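Local coordinates for protein F-93 (Sulfolobus virus 1, PDB 1TBX) that probably acts as a homodimeric winged-helix transcription factor that recognises a palindromic or pseudo-palindromic DNA target, at residues Ala11-Tyr16 and Lys48-Glu53; Tyr16-Glu21 and Leu75-Leu80; Lys30-Asn33 and Pro37-Thr40; Gly54-Arg59 and Lys65-Thr70. All coordinates share one frame; numbering follows the deposited sequence.

Contact 1: Ala11-Tyr16 and Lys48-Glu53; sequences AIVLAY and KFLIQE
Val-13 is the first residue of Ala-11 to Tyr-16 to touch Leu-50 of helix 40-52. Its CG1 branch lies anti to the backbone N (chi1 172°), which directs it at the tip of the leucine, and CG1 stands 3.8 Å from Leu-50 CD1. The other branch, CG2, turns toward Met-38 in the loop before helix 40-52, while Leu-28 of helix 25-33 also lies against this valine. A beta-branched residue thus offers one methyl to each of two neighbours. Leu-14 follows, and the same leucine methyl settles beside its backbone, with Leu-50 CD1 4.0 Å from Leu-14 N. Between the side chains the approach is looser, 4.3 Å from Leu-14 CD1 to Leu-50 CD1. Leu-50 therefore inserts a single branch between two consecutive residues of the facing helix, and its CA lies 7.7 Å from the CA of Leu-14.

Leu-14 extends the cluster to Val-56 of the first wing strand and to Phe-76 and Leu-80 of helix 71-94. Phe-6 of the second subunit packs on both Leu-14 and Leu-50, bringing the dimer partner up to this part of the core. All three touching residues are buried and aliphatic, and their contacts with one another are dispersive, lacking the directional hold of a polar bond. Burial and close packing probably help to set how the first helix of the winged-helix domain sits against helix 40-52.

Contact 2: Tyr16-Glu21 and Leu75-Leu80; sequences YLYDNE and LFAISL
Tyr-18 lays one face of its ring over the side chain of Ile-78, whose CG1 sits 3.9 Å from the ring centroid and 29° off the ring normal. This is a CH-pi contact, displaced toward the CE1 side of the ring: the nearest ring atom, Tyr-18 CE1, is 3.4 Å from Ile-78 CG1. The tyrosine CG stands anti to the backbone N (chi1 -174°), which carries the ring across the helix to Ile-78. At the root of the same side chain, Tyr-18 CB meets Ala-77 CB at 3.7 Å. A methyl suits that place, since the backbones come close, with the CA atoms of Tyr-18 and Ala-77 only 5.9 Å apart.

Tyr-18 is the first residue beyond helix 9-17 and stands second in a type II beta turn from Leu-17 to Asn-20, with Asp-19 at positive phi and Asn-20 N bonded to Leu-17 O. Leu-69 of the second wing strand also touches the tyrosine. The turn after the first helix of the winged-helix domain is thus packed on helix 71-94, which on another side meets Phe-6 and Tyr-87 of the second subunit through Phe-76. Dispersion and the CH-pi contact join the two segments, with no polar bond between them.

Contact 3: Lys30-Asn33 and Pro37-Thr40; sequences KKVN and PMST
A fully extended first torsion (chi1 180°) swings the amide of Asn-33 away from its own backbone N and out from the flank of the last turn of helix 25-33, where OD1 meets the chain returning from the turn. In Met-38, CG stands between the backbone N and the carbonyl carbon, and further bends at chi2 and chi3 turn SE toward Val-32. Asn-33 OD1 accepts the backbone N-H of Met-38, 3.0 Å from Met-38 N. The donor lies in the carbonyl plane, at a C=O...N angle of 145°, although the bond is bent at the hydrogen (142°). Asparagine suits this position because its short side chain ends in a carbonyl oxygen that can take up a loop amide passing beside the helix end.

Pro-37 sits alongside the same helix end. Its CA makes a CA-H...O contact with the main-chain carbonyl, Pro-37 CA to Asn-33 O being 3.4 Å. Having no N-H, the proline cannot donate to it.

The two segments flank the turn of the helix-turn-helix unit in the winged-helix domain, between helix 25-33 and helix 40-52; in relatives with this fold the second of these helices is commonly the one that reads DNA. Ser-39 is the N-cap of helix 40-52, its OG bonded to the backbone N of Thr-42. The carbonyl of Met-38 is held by the hydroxyl of Tyr-29.

The selenomethionine SE of Met-38 stands 3.7 Å from Val-32 CG1, and Val-13, Phe-43 and Ala-46 surround this long, flexible apolar side chain in the angle between three helices.

Contact 4: Gly54-Arg59 and Lys65-Thr70; sequences GFVKER and KRLYLT
Arg-59 spreads its guanidinium over one face of the Tyr-68 ring, the two side chains crossing at about a right angle. Arg-59 CZ stands 4.0 Å from the ring centroid and only 9° off its normal, a cation-pi contact. The planes are not stacked flat but tilted by 44°, and the NH2 end dips closest, with Arg-59 NH2 3.5 Å from Tyr-68 CG. A bend at chi3 (-117°) folds the arginine across the strand onto the ring. Its NH1 is salt-bridged to Glu-61, which gives the charge a second partner and probably steadies the group over the tyrosine.

Under these side chains run the antiparallel strands of the beta hairpin that forms the wing of the winged-helix domain. Lys-57 and Tyr-68 are a hydrogen-bonded pair, joined by Lys-57 N to Tyr-68 O at 2.9 Å and Tyr-68 N to Lys-57 O at 2.8 Å. Arg-59 and Arg-66 form the next such pair, the shorter of their bonds being Arg-66 N to Arg-59 O at 2.7 Å.

Side chains of the non-hydrogen-bonded pairs point to the other face of the hairpin. Here Leu-67 CD2 lies against the aliphatic stem of its partner glutamate, 3.7 Å from Glu-58 CB, and 4.1 Å from Val-56 CG1. Glu-58 is extended, which carries its carboxylate alongside the leucine methyl to Thr-25, whose hydroxyl is hydrogen-bonded to OE1. Nearer the base, the branched aliphatic side chains of Val-56 and Leu-69 turn toward Leu-14 and Leu-17 of helix 9-17.

How the contacts relate
From the N terminus, helix 9-17 takes part first in contact 1 and then, through its end and the following turn, in contact 2; Tyr-16 belongs to both. Contact 3 closes a short loop between helices 25-33 and 40-52, lying within the longer loops of contacts 1 and 2. Contact 1 closes when helix 40-52 returns to the first helix. Contact 4 then pairs the wing strands, in series after contacts 1 and 3 but inside the span of contact 2. Helix 71-94 completes contact 2, whose segments alternate with those of contact 1. Leu-14 and Leu-69 join contacts 1, 2 and 4 into one core, and contacts 1, 2 and 4 each have residues meeting the second subunit.

Contact 1: Ala11-Tyr16 and Lys48-Glu53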
loop_
_atom_site.group_PDB
_atom_site.type_symbol
_atom_site.label_atom_id
_atom_site.label_comp_id
_atom_site.label_asym_id
_atom_site.label_seq_id
_atom_site.Cartn_x
_atom_site.Cartn_y
_atom_site.Cartn_z
ATOM N N ALA A 11 0.574 -6.175 3.016
ATOM C CA ALA A 11 1.404 -5.599 1.959
ATOM C C ALA A 11 2.888 -5.581 2.339
ATOM O O ALA A 11 3.737 -5.997 1.557
ATOM C CB ALA A 11 0.908 -4.206 1.577
ATOM N N ILE A 12 3.218 -5.098 3.531
ATOM C CA ILE A 12 4.624 -5.072 3.926
ATOM C C ILE A 12 5.220 -6.490 3.954
ATOM O O ILE A 12 6.270 -6.736 3.326
ATOM C CB ILE A 12 4.791 -4.390 5.273
ATOM C CG1 ILE A 12 4.254 -2.973 5.159
ATOM C CG2 ILE A 12 6.245 -4.336 5.653
ATOM C CD1 ILE A 12 3.841 -2.378 6.462
ATOM N N VAL A 13 4.539 -7.401 4.658
ATOM C CA VAL A 13 4.995 -8.749 4.875
ATOM C C VAL A 13 5.192 -9.372 3.512
ATOM O O VAL A 13 6.243 -9.907 3.217
ATOM C CB VAL A 13 3.976 -9.526 5.678
ATOM C CG1 VAL A 13 4.374 -11.003 5.724
ATOM C CG2 VAL A 13 3.759 -8.870 7.151
ATOM N N LEU A 14 4.227 -9.221 2.627
ATOM C CA LEU A 14 4.385 -9.756 1.284
ATOM C C LEU A 14 5.646 -9.238 0.543
ATOM O O LEU A 14 6.425 -10.017 -0.026
ATOM C CB LEU A 14 3.106 -9.477 0.474
ATOM C CG LEU A 14 2.944 -10.376 -0.752
ATOM C CD1 LEU A 14 3.106 -11.816 -0.311
ATOM C CD2 LEU A 14 1.607 -10.128 -1.487
ATOM N N ALA A 15 5.833 -7.921 0.545
ATOM C CA ALA A 15 6.964 -7.280 -0.115
ATOM C C ALA A 15 8.259 -7.829 0.437
ATOM O O ALA A 15 9.165 -8.158 -0.310
ATOM C CB ALA A 15 6.917 -5.798 0.119
ATOM N N TYR A 16 8.339 -7.953 1.755
ATOM C CA TYR A 16 9.577 -8.383 2.387
ATOM C C TYR A 16 9.944 -9.830 2.097
ATOM O O TYR A 16 11.130 -10.208 2.110
ATOM C CB TYR A 16 9.515 -8.104 3.875
ATOM C CG TYR A 16 9.936 -6.691 4.113
ATOM C CD1 TYR A 16 9.098 -5.603 3.773
ATOM C CD2 TYR A 16 11.221 -6.416 4.606
ATOM C CE1 TYR A 16 9.544 -4.272 3.969
ATOM C CE2 TYR A 16 11.672 -5.102 4.813
ATOM C CZ TYR A 16 10.846 -4.044 4.501
ATOM O OH TYR A 16 11.354 -2.783 4.715
ATOM N N LYS A 48 -1.358 -15.215 8.351
ATOM C CA LYS A 48 -2.599 -15.980 8.211
ATOM C C LYS A 48 -3.314 -15.595 6.908
ATOM O O LYS A 48 -3.676 -16.453 6.092
ATOM C CB LYS A 48 -3.521 -15.745 9.397
ATOM C CG LYS A 48 -4.227 -17.017 9.915
ATOM C CD LYS A 48 -5.746 -16.868 9.985
ATOM C CE LYS A 48 -6.329 -17.401 11.301
ATOM N NZ LYS A 48 -7.765 -16.959 11.525
ATOM N N PHE A 49 -3.466 -14.293 6.705
ATOM C CA PHE A 49 -4.252 -13.808 5.599
ATOM C C PHE A 49 -3.611 -14.198 4.241
ATOM O O PHE A 49 -4.273 -14.765 3.384
ATOM C CB PHE A 49 -4.490 -12.299 5.771
ATOM C CG PHE A 49 -5.093 -11.638 4.576
ATOM C CD1 PHE A 49 -6.468 -11.623 4.394
ATOM C CD2 PHE A 49 -4.276 -11.024 3.620
ATOM C CE1 PHE A 49 -7.031 -11.018 3.277
ATOM C CE2 PHE A 49 -4.850 -10.405 2.472
ATOM C CZ PHE A 49 -6.224 -10.399 2.311
ATOM N N LEU A 50 -2.322 -13.935 4.070
ATOM C CA LEU A 50 -1.666 -14.208 2.799
ATOM C C LEU A 50 -1.644 -15.705 2.475
ATOM O O LEU A 50 -1.706 -16.085 1.294
ATOM C CB LEU A 50 -0.262 -13.649 2.802
ATOM C CG LEU A 50 -0.096 -12.188 3.240
ATOM C CD1 LEU A 50 1.390 -11.873 3.593
ATOM C CD2 LEU A 50 -0.615 -11.262 2.129
ATOM N N ILE A 51 -1.575 -16.556 3.508
ATOM C CA ILE A 51 -1.725 -17.983 3.299
ATOM C C ILE A 51 -3.148 -18.258 2.848
ATOM O O ILE A 51 -3.353 -18.992 1.884
ATOM C CB ILE A 51 -1.410 -18.799 4.576
ATOM C CG1 ILE A 51 0.075 -19.085 4.691
ATOM C CG2 ILE A 51 -2.088 -20.146 4.544
ATOM C CD1 ILE A 51 0.546 -19.234 6.107
ATOM N N GLN A 52 -4.125 -17.660 3.522
ATOM C CA GLN A 52 -5.526 -17.962 3.240
ATOM C C GLN A 52 -5.958 -17.494 1.880
ATOM O O GLN A 52 -6.793 -18.133 1.251
ATOM C CB GLN A 52 -6.445 -17.296 4.230
ATOM C CG GLN A 52 -7.181 -18.266 5.107
ATOM C CD GLN A 52 -7.154 -17.803 6.547
ATOM O OE1 GLN A 52 -7.276 -16.599 6.821
ATOM N NE2 GLN A 52 -6.965 -18.732 7.467
ATOM N N GLU A 53 -5.410 -16.358 1.447
ATOM C CA GLU A 53 -5.716 -15.801 0.136
ATOM C C GLU A 53 -4.738 -16.247 -0.949
ATOM O O GLU A 53 -4.758 -15.722 -2.068
ATOM C CB GLU A 53 -5.805 -14.286 0.189
ATOM C CG GLU A 53 -6.932 -13.772 1.065
ATOM C CD GLU A 53 -8.308 -14.299 0.694
ATOM O OE1 GLU A 53 -8.693 -14.237 -0.494
ATOM O OE2 GLU A 53 -9.012 -14.757 1.616
#

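Contact 2: Tyr16-Glu21 and Leu75-Leu80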
loop_
_atom_site.group_PDB
_atom_site.type_symbol
_atom_site.label_atom_id
_atom_site.label_comp_id
_atom_site.label_asym_id
_atom_site.label_seq_id
_atom_site.Cartn_x
_atom_site.Cartn_y
_atom_site.Cartn_z
ATOM N N TYR A 16 8.339 -7.953 1.755
ATOM C CA TYR A 16 9.577 -8.383 2.387
ATOM C C TYR A 16 9.944 -9.830 2.097
ATOM O O TYR A 16 11.130 -10.208 2.110
ATOM C CB TYR A 16 9.515 -8.104 3.875
ATOM C CG TYR A 16 9.936 -6.691 4.113
ATOM C CD1 TYR A 16 9.098 -5.603 3.773
ATOM C CD2 TYR A 16 11.221 -6.416 4.606
ATOM C CE1 TYR A 16 9.544 -4.272 3.969
ATOM C CE2 TYR A 16 11.672 -5.102 4.813
ATOM C CZ TYR A 16 10.846 -4.044 4.501
ATOM O OH TYR A 16 11.354 -2.783 4.715
ATOM N N LEU A 17 8.933 -10.641 1.818
ATOM C CA LEU A 17 9.173 -12.044 1.542
ATOM C C LEU A 17 9.877 -12.206 0.181
ATOM O O LEU A 17 10.689 -13.130 -0.024
ATOM C CB LEU A 17 7.857 -12.811 1.563
ATOM C CG LEU A 17 7.924 -14.314 1.380
ATOM C CD1 LEU A 17 9.040 -14.859 2.240
ATOM C CD2 LEU A 17 6.600 -14.912 1.758
ATOM N N TYR A 18 9.560 -11.299 -0.741
ATOM C CA TYR A 18 10.147 -11.387 -2.023
ATOM C C TYR A 18 11.647 -11.386 -1.845
ATOM O O TYR A 18 12.202 -10.588 -1.095
ATOM C CB TYR A 18 9.684 -10.276 -2.960
ATOM C CG TYR A 18 10.230 -10.515 -4.362
ATOM C CD1 TYR A 18 9.559 -11.357 -5.259
ATOM C CD2 TYR A 18 11.447 -9.933 -4.783
ATOM C CE1 TYR A 18 10.065 -11.602 -6.553
ATOM C CE2 TYR A 18 11.947 -10.147 -6.090
ATOM C CZ TYR A 18 11.261 -10.999 -6.971
ATOM O OH TYR A 18 11.761 -11.259 -8.263
ATOM N N ASP A 19 12.285 -12.322 -2.535
ATOM C CA ASP A 19 13.698 -12.533 -2.397
ATOM C C ASP A 19 14.168 -13.106 -1.052
ATOM O O ASP A 19 15.395 -13.265 -0.855
ATOM C CB ASP A 19 14.441 -11.189 -2.625
ATOM C CG ASP A 19 15.185 -11.140 -3.957
ATOM O OD1 ASP A 19 15.499 -12.223 -4.510
ATOM O OD2 ASP A 19 15.472 -10.054 -4.532
ATOM N N ASN A 20 13.247 -13.379 -0.129
ATOM C CA ASN A 20 13.623 -14.022 1.118
ATOM C C ASN A 20 12.917 -15.324 1.307
ATOM O O ASN A 20 12.689 -15.762 2.449
ATOM C CB ASN A 20 13.375 -13.115 2.307
ATOM C CG ASN A 20 14.409 -12.036 2.416
ATOM O OD1 ASN A 20 14.370 -11.219 3.325
ATOM N ND2 ASN A 20 15.349 -12.011 1.463
ATOM N N GLU A 21 12.551 -15.951 0.196
ATOM C CA GLU A 21 11.913 -17.243 0.318
ATOM C C GLU A 21 12.842 -18.218 1.056
ATOM O O GLU A 21 14.058 -18.159 0.882
ATOM C CB GLU A 21 11.481 -17.735 -1.039
ATOM C CG GLU A 21 10.294 -16.954 -1.565
ATOM C CD GLU A 21 10.045 -17.261 -3.011
ATOM O OE1 GLU A 21 10.119 -18.443 -3.382
ATOM O OE2 GLU A 21 9.822 -16.311 -3.796
ATOM N N LEU A 75 4.295 -12.455 -8.227
ATOM C CA LEU A 75 3.905 -11.366 -9.116
ATOM C C LEU A 75 3.576 -10.100 -8.348
ATOM O O LEU A 75 4.156 -9.038 -8.595
ATOM C CB LEU A 75 2.757 -11.817 -10.019
ATOM C CG LEU A 75 3.408 -12.701 -11.103
ATOM C CD1 LEU A 75 2.488 -13.777 -11.725
ATOM C CD2 LEU A 75 4.133 -11.820 -12.177
ATOM N N PHE A 76 2.694 -10.216 -7.373
ATOM C CA PHE A 76 2.290 -9.058 -6.563
ATOM C C PHE A 76 3.408 -8.472 -5.698
ATOM O O PHE A 76 3.610 -7.255 -5.691
ATOM C CB PHE A 76 1.123 -9.443 -5.671
ATOM C CG PHE A 76 0.325 -8.281 -5.160
ATOM C CD1 PHE A 76 0.362 -7.042 -5.802
ATOM C CD2 PHE A 76 -0.502 -8.442 -4.037
ATOM C CE1 PHE A 76 -0.395 -5.953 -5.299
ATOM C CE2 PHE A 76 -1.270 -7.376 -3.536
ATOM C CZ PHE A 76 -1.211 -6.129 -4.167
ATOM N N ALA A 77 4.112 -9.330 -4.959
ATOM C CA ALA A 77 5.221 -8.903 -4.115
ATOM C C ALA A 77 6.161 -7.895 -4.836
ATOM O O ALA A 77 6.565 -6.894 -4.241
ATOM C CB ALA A 77 5.995 -10.128 -3.598
ATOM N N ILE A 78 6.459 -8.142 -6.117
ATOM C CA ILE A 78 7.386 -7.275 -6.873
ATOM C C ILE A 78 6.853 -5.851 -6.964
ATOM O O ILE A 78 7.588 -4.901 -6.667
ATOM C CB ILE A 78 7.628 -7.801 -8.283
ATOM C CG1 ILE A 78 8.366 -9.146 -8.261
ATOM C CG2 ILE A 78 8.347 -6.753 -9.135
ATOM C CD1 ILE A 78 8.130 -9.983 -9.588
ATOM N N SER A 79 5.591 -5.705 -7.364
ATOM C CA SER A 79 5.036 -4.379 -7.495
ATOM C C SER A 79 4.796 -3.701 -6.140
ATOM O O SER A 79 4.881 -2.486 -6.030
ATOM C CB SER A 79 3.774 -4.388 -8.332
ATOM O OG SER A 79 2.816 -5.256 -7.772
ATOM N N LEU A 80 4.475 -4.467 -5.107
ATOM C CA LEU A 80 4.430 -3.890 -3.763
ATOM C C LEU A 80 5.809 -3.410 -3.290
ATOM O O LEU A 80 5.902 -2.346 -2.687
ATOM C CB LEU A 80 3.865 -4.880 -2.746
ATOM C CG LEU A 80 2.371 -5.281 -2.795
ATOM C CD1 LEU A 80 2.037 -6.482 -1.843
ATOM C CD2 LEU A 80 1.391 -4.070 -2.595
#

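Contact 3: Lys30-Asn33 and Pro37-Thr40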
loop_
_atom_site.group_PDB
_atom_site.type_symbol
_atom_site.label_atom_id
_atom_site.label_comp_id
_atom_site.label_asym_id
_atom_site.label_seq_id
_atom_site.Cartn_x
_atom_site.Cartn_y
_atom_site.Cartn_z
ATOM N N LYS A 30 11.203 -10.493 12.326
ATOM C CA LYS A 30 12.254 -9.599 12.810
ATOM C C LYS A 30 12.636 -8.544 11.781
ATOM O O LYS A 30 12.795 -7.368 12.095
ATOM C CB LYS A 30 13.478 -10.367 13.196
ATOM C CG LYS A 30 13.338 -11.014 14.520
ATOM C CD LYS A 30 14.328 -12.118 14.615
ATOM C CE LYS A 30 15.402 -11.696 15.613
ATOM N NZ LYS A 30 16.753 -12.254 15.301
ATOM N N LYS A 31 12.741 -8.968 10.548
ATOM C CA LYS A 31 13.177 -8.132 9.457
ATOM C C LYS A 31 12.163 -7.012 9.153
ATOM O O LYS A 31 12.531 -5.841 9.035
ATOM C CB LYS A 31 13.284 -9.030 8.239
ATOM C CG LYS A 31 14.092 -8.502 7.135
ATOM C CD LYS A 31 14.424 -9.637 6.173
ATOM C CE LYS A 31 15.567 -10.489 6.691
ATOM N NZ LYS A 31 16.875 -9.883 6.344
ATOM N N VAL A 32 10.898 -7.403 8.997
ATOM C CA VAL A 32 9.801 -6.499 8.729
ATOM C C VAL A 32 9.792 -5.472 9.852
ATOM O O VAL A 32 9.838 -4.242 9.628
ATOM C CB VAL A 32 8.439 -7.268 8.656
ATOM C CG1 VAL A 32 7.253 -6.360 8.841
ATOM C CG2 VAL A 32 8.302 -7.990 7.313
ATOM N N ASN A 33 9.779 -5.981 11.075
ATOM C CA ASN A 33 9.664 -5.143 12.228
ATOM C C ASN A 33 10.796 -4.103 12.407
ATOM O O ASN A 33 10.552 -2.982 12.875
ATOM C CB ASN A 33 9.505 -6.032 13.423
ATOM C CG ASN A 33 9.387 -5.251 14.661
ATOM O OD1 ASN A 33 8.364 -4.611 14.912
ATOM N ND2 ASN A 33 10.463 -5.221 15.429
ATOM N N PRO A 37 7.772 -1.157 12.163
ATOM C CA PRO A 37 7.396 -1.809 13.453
ATOM C C PRO A 37 5.937 -2.292 13.494
ATOM O O PRO A 37 5.009 -1.537 13.192
ATOM C CB PRO A 37 7.578 -0.705 14.483
ATOM C CG PRO A 37 8.624 0.176 13.859
ATOM C CD PRO A 37 8.423 0.148 12.360
HETATM N N MSE A 38 5.739 -3.566 13.786
HETATM C CA MSE A 38 4.401 -4.033 14.061
HETATM C C MSE A 38 4.468 -5.068 15.159
HETATM O O MSE A 38 5.560 -5.523 15.556
HETATM C CB MSE A 38 3.721 -4.547 12.804
HETATM C CG MSE A 38 3.940 -5.990 12.503
HETATM SE SE MSE A 38 3.954 -6.344 10.575
HETATM C CE MSE A 38 2.399 -7.378 10.262
ATOM N N SER A 39 3.313 -5.425 15.701
ATOM C CA SER A 39 3.341 -6.431 16.742
ATOM C C SER A 39 3.341 -7.797 16.066
ATOM O O SER A 39 3.095 -7.911 14.822
ATOM C CB SER A 39 2.157 -6.263 17.651
ATOM O OG SER A 39 0.939 -6.597 17.020
ATOM N N THR A 40 3.630 -8.814 16.873
ATOM C CA THR A 40 3.548 -10.203 16.440
ATOM C C THR A 40 2.082 -10.555 16.181
ATOM O O THR A 40 1.775 -11.210 15.194
ATOM C CB THR A 40 4.114 -11.140 17.501
ATOM O OG1 THR A 40 3.350 -10.960 18.713
ATOM C CG2 THR A 40 5.603 -10.781 17.862
#

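Contact 4: Gly54-Arg59 and Lys65-Thr70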
loop_
_atom_site.group_PDB
_atom_site.type_symbol
_atom_site.label_atom_id
_atom_site.label_comp_id
_atom_site.label_asym_id
_atom_site.label_seq_id
_atom_site.Cartn_x
_atom_site.Cartn_y
_atom_site.Cartn_z
ATOM N N GLY A 54 -3.882 -17.210 -0.617
ATOM C CA GLY A 54 -3.124 -17.928 -1.622
ATOM C C GLY A 54 -1.940 -17.208 -2.246
ATOM O O GLY A 54 -1.564 -17.525 -3.389
ATOM N N PHE A 55 -1.370 -16.259 -1.493
ATOM C CA PHE A 55 -0.164 -15.548 -1.876
ATOM C C PHE A 55 1.110 -16.169 -1.323
ATOM O O PHE A 55 2.167 -16.010 -1.920
ATOM C CB PHE A 55 -0.221 -14.150 -1.352
ATOM C CG PHE A 55 -1.322 -13.335 -1.932
ATOM C CD1 PHE A 55 -2.478 -13.090 -1.206
ATOM C CD2 PHE A 55 -1.199 -12.768 -3.191
ATOM C CE1 PHE A 55 -3.494 -12.303 -1.710
ATOM C CE2 PHE A 55 -2.231 -11.987 -3.705
ATOM C CZ PHE A 55 -3.374 -11.757 -2.947
ATOM N N VAL A 56 1.011 -16.878 -0.193
ATOM C CA VAL A 56 2.176 -17.390 0.539
ATOM C C VAL A 56 1.920 -18.824 0.955
ATOM O O VAL A 56 0.771 -19.208 1.229
ATOM C CB VAL A 56 2.402 -16.545 1.811
ATOM C CG1 VAL A 56 3.366 -17.187 2.789
ATOM C CG2 VAL A 56 2.876 -15.137 1.447
ATOM N N LYS A 57 2.985 -19.618 1.007
ATOM C CA LYS A 57 2.889 -20.973 1.541
ATOM C C LYS A 57 3.800 -21.101 2.753
ATOM O O LYS A 57 4.895 -20.572 2.755
ATOM C CB LYS A 57 3.219 -22.026 0.470
ATOM C CG LYS A 57 1.965 -22.558 -0.273
ATOM C CD LYS A 57 2.248 -23.106 -1.718
ATOM C CE LYS A 57 0.937 -23.551 -2.469
ATOM N NZ LYS A 57 0.988 -24.905 -3.162
ATOM N N GLU A 58 3.339 -21.771 3.801
ATOM C CA GLU A 58 4.222 -22.039 4.914
ATOM C C GLU A 58 4.502 -23.531 5.075
ATOM O O GLU A 58 3.560 -24.303 5.274
ATOM C CB GLU A 58 3.640 -21.487 6.206
ATOM C CG GLU A 58 4.528 -21.719 7.428
ATOM C CD GLU A 58 3.993 -20.998 8.631
ATOM O OE1 GLU A 58 4.760 -20.226 9.263
ATOM O OE2 GLU A 58 2.785 -21.192 8.913
ATOM N N ARG A 59 5.782 -23.930 5.011
ATOM C CA ARG A 59 6.195 -25.329 5.265
ATOM C C ARG A 59 7.097 -25.490 6.492
ATOM O O ARG A 59 7.902 -24.604 6.813
ATOM C CB ARG A 59 6.901 -25.937 4.054
ATOM C CG ARG A 59 6.204 -25.743 2.689
ATOM C CD ARG A 59 6.976 -26.354 1.505
ATOM N NE ARG A 59 7.399 -25.348 0.530
ATOM C CZ ARG A 59 8.316 -25.552 -0.423
ATOM N NH1 ARG A 59 8.921 -26.737 -0.543
ATOM N NH2 ARG A 59 8.621 -24.569 -1.278
ATOM N N LYS A 65 9.508 -23.530 10.677
ATOM C CA LYS A 65 8.430 -23.144 9.751
ATOM C C LYS A 65 8.911 -21.986 8.856
ATOM O O LYS A 65 9.308 -20.905 9.356
ATOM C CB LYS A 65 7.177 -22.707 10.519
ATOM C CG LYS A 65 6.241 -23.844 10.941
ATOM C CD LYS A 65 5.597 -23.601 12.296
ATOM C CE LYS A 65 4.851 -24.846 12.800
ATOM N NZ LYS A 65 4.808 -25.039 14.328
ATOM N N ARG A 66 8.858 -22.204 7.539
ATOM C CA ARG A 66 9.404 -21.262 6.555
ATOM C C ARG A 66 8.375 -20.834 5.562
ATOM O O ARG A 66 7.388 -21.530 5.375
ATOM C CB ARG A 66 10.572 -21.880 5.780
ATOM C CG ARG A 66 11.655 -22.362 6.710
ATOM C CD ARG A 66 12.803 -23.090 6.041
ATOM N NE ARG A 66 13.651 -23.671 7.075
ATOM C CZ ARG A 66 14.449 -22.992 7.931
ATOM N NH1 ARG A 66 14.592 -21.669 7.895
ATOM N NH2 ARG A 66 15.147 -23.669 8.827
ATOM N N LEU A 67 8.654 -19.715 4.895
ATOM C CA LEU A 67 7.715 -19.055 4.008
ATOM C C LEU A 67 8.167 -19.032 2.560
ATOM O O LEU A 67 9.317 -18.664 2.241
ATOM C CB LEU A 67 7.440 -17.619 4.494
ATOM C CG LEU A 67 6.894 -17.611 5.929
ATOM C CD1 LEU A 67 6.862 -16.216 6.449
ATOM C CD2 LEU A 67 5.500 -18.297 6.068
ATOM N N TYR A 68 7.259 -19.419 1.672
ATOM C CA TYR A 68 7.533 -19.340 0.249
ATOM C C TYR A 68 6.464 -18.506 -0.382
ATOM O O TYR A 68 5.392 -18.278 0.203
ATOM C CB TYR A 68 7.673 -20.736 -0.368
ATOM C CG TYR A 68 8.770 -21.501 0.361
ATOM C CD1 TYR A 68 8.512 -22.061 1.616
ATOM C CD2 TYR A 68 10.085 -21.572 -0.145
ATOM C CE1 TYR A 68 9.502 -22.709 2.342
ATOM C CE2 TYR A 68 11.096 -22.223 0.575
ATOM C CZ TYR A 68 10.792 -22.803 1.823
ATOM O OH TYR A 68 11.735 -23.479 2.598
ATOM N N LEU A 69 6.796 -17.986 -1.556
ATOM C CA LEU A 69 5.867 -17.174 -2.311
ATOM C C LEU A 69 5.135 -18.069 -3.248
ATOM O O LEU A 69 5.573 -19.159 -3.588
ATOM C CB LEU A 69 6.568 -16.080 -3.094
ATOM C CG LEU A 69 6.908 -14.841 -2.272
ATOM C CD1 LEU A 69 7.775 -13.929 -3.127
ATOM C CD2 LEU A 69 5.648 -14.135 -1.821
ATOM N N THR A 70 3.990 -17.593 -3.659
ATOM C CA THR A 70 3.123 -18.343 -4.495
ATOM C C THR A 70 3.321 -17.721 -5.865
ATOM O O THR A 70 3.944 -16.657 -5.964
ATOM C CB THR A 70 1.770 -18.133 -3.893
ATOM O OG1 THR A 70 1.181 -19.408 -3.644
ATOM C CG2 THR A 70 0.821 -17.322 -4.779
#